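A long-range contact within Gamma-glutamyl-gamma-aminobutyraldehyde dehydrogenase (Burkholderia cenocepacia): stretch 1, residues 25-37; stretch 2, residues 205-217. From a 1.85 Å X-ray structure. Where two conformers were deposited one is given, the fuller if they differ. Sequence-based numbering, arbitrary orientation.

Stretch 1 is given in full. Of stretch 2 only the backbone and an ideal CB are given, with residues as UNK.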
# COMPACT_ATOMS: atom_id res chain seq x y z
N GLU A 25 11.93 21.96 -40.84
CA GLU A 25 13.03 22.68 -40.20
C GLU A 25 13.50 21.87 -38.99
O GLU A 25 12.72 21.66 -38.07
CB GLU A 25 12.57 24.07 -39.72
CG GLU A 25 11.91 24.94 -40.78
CD GLU A 25 12.91 25.64 -41.68
OE1 GLU A 25 14.08 25.19 -41.79
OE2 GLU A 25 12.52 26.65 -42.33
N ILE A 26 14.75 21.44 -38.96
CA ILE A 26 15.23 20.57 -37.86
C ILE A 26 16.11 21.40 -36.93
O ILE A 26 17.11 21.98 -37.38
CB ILE A 26 16.08 19.40 -38.39
CG1 ILE A 26 15.25 18.49 -39.29
CG2 ILE A 26 16.66 18.60 -37.22
CD1 ILE A 26 15.99 17.32 -39.91
N GLU A 27 15.77 21.44 -35.64
CA GLU A 27 16.59 22.12 -34.64
C GLU A 27 17.71 21.19 -34.14
O GLU A 27 17.41 20.08 -33.67
CB GLU A 27 15.74 22.53 -33.45
CG GLU A 27 16.55 23.17 -32.32
CD GLU A 27 17.27 24.43 -32.76
OE1 GLU A 27 16.55 25.45 -32.94
OE2 GLU A 27 18.52 24.39 -32.95
N GLY A 28 18.97 21.66 -34.23
CA GLY A 28 20.15 20.88 -33.85
C GLY A 28 20.89 21.36 -32.61
O GLY A 28 21.80 20.67 -32.11
N ARG A 29 20.49 22.50 -32.07
CA ARG A 29 21.15 23.01 -30.87
C ARG A 29 20.79 22.24 -29.58
O ARG A 29 19.74 21.64 -29.48
CB ARG A 29 20.85 24.49 -30.70
CG ARG A 29 21.53 25.36 -31.79
CD ARG A 29 21.11 26.83 -31.75
NE ARG A 29 19.71 26.97 -32.10
CZ ARG A 29 18.98 28.08 -31.99
NH1 ARG A 29 19.48 29.17 -31.48
NH2 ARG A 29 17.71 28.08 -32.35
N ALA A 30 21.73 22.27 -28.62
CA ALA A 30 21.48 21.88 -27.24
C ALA A 30 20.39 22.74 -26.67
O ALA A 30 20.18 23.88 -27.11
CB ALA A 30 22.73 22.08 -26.41
N PHE A 31 19.69 22.21 -25.67
CA PHE A 31 18.74 22.99 -24.93
C PHE A 31 19.15 23.02 -23.47
O PHE A 31 19.00 22.01 -22.75
CB PHE A 31 17.31 22.45 -25.03
CG PHE A 31 16.27 23.47 -24.62
CD1 PHE A 31 15.86 23.61 -23.29
CD2 PHE A 31 15.70 24.29 -25.57
CE1 PHE A 31 14.91 24.54 -22.94
CE2 PHE A 31 14.77 25.26 -25.23
CZ PHE A 31 14.36 25.36 -23.90
N ILE A 32 19.62 24.19 -23.03
CA ILE A 32 20.24 24.30 -21.74
C ILE A 32 19.71 25.55 -21.08
O ILE A 32 19.82 26.64 -21.66
CB ILE A 32 21.80 24.32 -21.85
CG1 ILE A 32 22.35 23.01 -22.40
CG2 ILE A 32 22.43 24.54 -20.50
CD1 ILE A 32 23.83 23.01 -22.78
N ASP A 33 19.16 25.38 -19.87
CA ASP A 33 18.72 26.50 -19.03
C ASP A 33 17.75 27.42 -19.76
O ASP A 33 17.94 28.65 -19.80
CB ASP A 33 19.94 27.29 -18.50
CG ASP A 33 19.62 28.17 -17.31
OD1 ASP A 33 18.52 28.11 -16.79
OD2 ASP A 33 20.51 28.92 -16.87
N GLY A 34 16.71 26.83 -20.34
CA GLY A 34 15.60 27.55 -21.00
C GLY A 34 15.81 28.10 -22.40
O GLY A 34 14.98 28.87 -22.89
N ALA A 35 16.89 27.69 -23.07
CA ALA A 35 17.21 28.21 -24.39
C ALA A 35 18.06 27.28 -25.22
O ALA A 35 18.91 26.54 -24.71
CB ALA A 35 17.93 29.54 -24.22
N SER A 36 17.85 27.33 -26.53
CA SER A 36 18.72 26.65 -27.45
C SER A 36 20.12 27.29 -27.41
O SER A 36 20.24 28.50 -27.26
CB SER A 36 18.15 26.63 -28.87
OG SER A 36 16.89 26.00 -28.89
N ARG A 37 21.17 26.46 -27.47
CA ARG A 37 22.55 26.95 -27.44
C ARG A 37 23.40 26.15 -28.37
O ARG A 37 23.24 24.92 -28.45
CB ARG A 37 23.16 26.78 -26.06
CG ARG A 37 22.58 27.63 -24.97
CD ARG A 37 23.36 27.36 -23.70
NE ARG A 37 22.76 28.02 -22.55
CZ ARG A 37 23.38 28.19 -21.38
NH1 ARG A 37 24.63 27.77 -21.22
NH2 ARG A 37 22.76 28.80 -20.39
N UNK A 205 19.64 12.22 -31.70
CA UNK A 205 19.47 13.37 -30.86
C UNK A 205 18.18 14.16 -31.04
O UNK A 205 17.89 14.99 -30.18
CB UNK A 205 20.66 14.31 -31.09
N UNK A 206 17.50 14.01 -32.19
CA UNK A 206 16.52 15.04 -32.61
C UNK A 206 15.24 15.19 -31.75
O UNK A 206 14.84 16.33 -31.43
CB UNK A 206 16.09 14.73 -34.04
N UNK A 207 14.57 14.09 -31.44
CA UNK A 207 13.32 14.19 -30.65
C UNK A 207 13.59 14.70 -29.24
O UNK A 207 12.77 15.41 -28.69
CB UNK A 207 12.62 12.83 -30.58
N UNK A 208 14.74 14.34 -28.66
CA UNK A 208 15.13 14.83 -27.35
C UNK A 208 15.16 16.34 -27.37
O UNK A 208 14.58 17.02 -26.51
CB UNK A 208 16.49 14.27 -26.93
N UNK A 209 15.93 16.86 -28.34
CA UNK A 209 16.05 18.28 -28.56
C UNK A 209 14.68 18.90 -28.74
O UNK A 209 14.36 19.89 -28.07
CB UNK A 209 16.94 18.57 -29.77
N UNK A 210 13.86 18.35 -29.62
CA UNK A 210 12.55 18.91 -29.88
C UNK A 210 11.67 19.00 -28.63
O UNK A 210 11.07 20.06 -28.38
CB UNK A 210 11.84 18.07 -30.95
N UNK A 211 11.61 17.93 -27.83
CA UNK A 211 10.71 17.90 -26.66
C UNK A 211 11.17 18.85 -25.55
O UNK A 211 10.37 19.27 -24.69
CB UNK A 211 10.62 16.48 -26.11
N UNK A 212 12.45 19.19 -25.60
CA UNK A 212 13.04 20.17 -24.67
C UNK A 212 12.41 21.53 -24.88
O UNK A 212 12.07 22.21 -23.92
CB UNK A 212 14.56 20.26 -24.85
N UNK A 213 12.27 21.90 -26.16
CA UNK A 213 11.64 23.15 -26.57
C UNK A 213 10.19 23.17 -26.09
O UNK A 213 9.74 24.14 -25.49
CB UNK A 213 11.71 23.32 -28.09
N UNK A 214 9.49 22.06 -26.34
CA UNK A 214 8.09 21.91 -25.92
C UNK A 214 7.97 21.93 -24.40
O UNK A 214 7.04 22.50 -23.89
CB UNK A 214 7.50 20.61 -26.47
N UNK A 215 8.96 21.40 -23.70
CA UNK A 215 8.94 21.41 -22.23
C UNK A 215 8.92 22.83 -21.68
O UNK A 215 8.11 23.16 -20.81
CB UNK A 215 10.15 20.66 -21.68
N UNK A 216 9.81 23.66 -22.18
CA UNK A 216 9.86 25.05 -21.80
C UNK A 216 8.58 25.79 -22.21
O UNK A 216 8.05 26.58 -21.43
CB UNK A 216 11.09 25.72 -22.43
N UNK A 217 8.06 25.50 -23.40
CA UNK A 217 6.79 26.07 -23.85
C UNK A 217 5.63 25.73 -22.88
O UNK A 217 4.72 26.53 -22.67
CB UNK A 217 6.47 25.56 -25.26

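Stretch 2 is helical from about position 206 onward and runs at 34° to strand 30-32. Position 205 lies beyond the reach of stretch 1, which therefore sets no preference; its phi of -83° is compatible with proline among many others, and it is Pro205.

At position 206 the CB points sideways, 5.0 Å from Ile26 CG2. A flexible apolar chain such as leucine, isoleucine or methionine could close that gap. The residue is Leu206, whose m,t rotamer brings CD2 to 3.6 Å from Ile26 CG2. Its backbone contributes as well: a water donates to both Leu206 O and Glu27 O. Positions 207 and 208 are out of reach and are Thr207 and Ala208.

Position 209 points toward stretch 1, its ideal CB 4.2 Å from both Glu27 O and Arg29 O. Carbonyls could accept from a short polar chain, yet a branched aliphatic one would also fill the space along the loop backbone. Ile209 takes the second course: CG2 packs 3.3 Å from Arg29 O and CD1 lies 3.6 Å from Gly28 O, while Glu27 CG is 3.8 Å from Ile209 CG2.

Position 210 points sideways with nothing of stretch 1 near its CB, so many residues would fit; it is Arg210. Position 211, out of reach, is Val211.

At position 212 the ideal CB already sits 3.5 Å from Phe31 CB, which calls for a small residue. Ala212 supplies just that methyl contact, and its O lies over a face of the Phe31 ring.

The CB of position 213 points sideways, 4.6 Å from Phe31 CE2, with Glu27 and Ser36 offering polar groups farther out. A long chain, apolar near its base and polar at its tip, would suit: glutamine, lysine or arginine. In the conformer given, Gln213 passes the ring with CG 4.1 Å from Phe31 CD2. Its NE2 donates to two waters, one of which donates to Glu27 OE1 while the other is hydrogen-bonded to Ser36 OG, so the polar link is indirect. Arg210 NH1 gives Gln213 OE1 a weak hydrogen bond, 3.4 Å.

Positions 214 and 215 point away and sideways, and are Leu214 and Ala215. Position 216 turns toward stretch 1, its CB 3.6 Å from Phe31 CZ and 5.0 Å from Gly34 O; a large apolar or aromatic chain could cover the glycine. Phe216 does so, with Gly34 CA over its ring face, 4.2 Å from the Phe216 ring centroid, a CH-pi contact. Position 217 is out of reach and is Glu217.

Stretch 2 (205-217) PLTAIRVAQLAFE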
# COMPACT_ATOMS: atom_id res chain seq x y z
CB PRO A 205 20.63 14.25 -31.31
CG PRO A 205 20.71 13.98 -32.76
CD PRO A 205 20.57 12.51 -32.82
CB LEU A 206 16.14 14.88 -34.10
CG LEU A 206 17.32 14.94 -35.11
CD1 LEU A 206 16.85 14.83 -36.55
CD2 LEU A 206 18.11 16.21 -34.89
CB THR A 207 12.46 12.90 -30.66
OG1 THR A 207 13.20 11.75 -30.22
CG2 THR A 207 11.90 12.66 -32.03
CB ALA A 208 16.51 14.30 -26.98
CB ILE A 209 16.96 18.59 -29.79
CG1 ILE A 209 18.40 18.18 -29.52
CG2 ILE A 209 16.88 20.07 -30.13
CD1 ILE A 209 19.39 18.37 -30.64
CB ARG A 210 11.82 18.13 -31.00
CG ARG A 210 10.53 18.78 -31.52
CD ARG A 210 10.84 20.18 -32.05
NE ARG A 210 9.63 20.88 -32.55
CZ ARG A 210 9.01 21.92 -31.98
NH1 ARG A 210 9.45 22.51 -30.88
NH2 ARG A 210 7.92 22.40 -32.55
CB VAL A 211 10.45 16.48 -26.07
CG1 VAL A 211 9.80 15.57 -27.11
CG2 VAL A 211 11.69 15.84 -25.49
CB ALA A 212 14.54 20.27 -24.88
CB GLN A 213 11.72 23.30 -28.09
CG GLN A 213 13.14 23.43 -28.63
CD GLN A 213 13.21 23.67 -30.13
OE1 GLN A 213 12.79 22.83 -30.93
NE2 GLN A 213 13.79 24.81 -30.53
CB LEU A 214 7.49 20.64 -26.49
CG LEU A 214 7.46 20.57 -28.01
CD1 LEU A 214 6.93 19.19 -28.38
CD2 LEU A 214 6.64 21.70 -28.68
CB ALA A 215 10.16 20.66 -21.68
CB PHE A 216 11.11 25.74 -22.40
CG PHE A 216 11.31 27.16 -21.91
CD1 PHE A 216 11.72 27.41 -20.60
CD2 PHE A 216 11.07 28.25 -22.74
CE1 PHE A 216 11.91 28.71 -20.13
CE2 PHE A 216 11.22 29.56 -22.25
CZ PHE A 216 11.65 29.78 -20.95
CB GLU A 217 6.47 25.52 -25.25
CG GLU A 217 5.28 26.20 -25.90
CD GLU A 217 4.95 25.62 -27.26
OE1 GLU A 217 5.86 25.13 -27.92
OE2 GLU A 217 3.79 25.73 -27.70
O HOH W 1 15.22 18.42 -33.33
O HOH W 2 14.18 25.83 -33.09
O HOH W 3 14.39 26.70 -28.65
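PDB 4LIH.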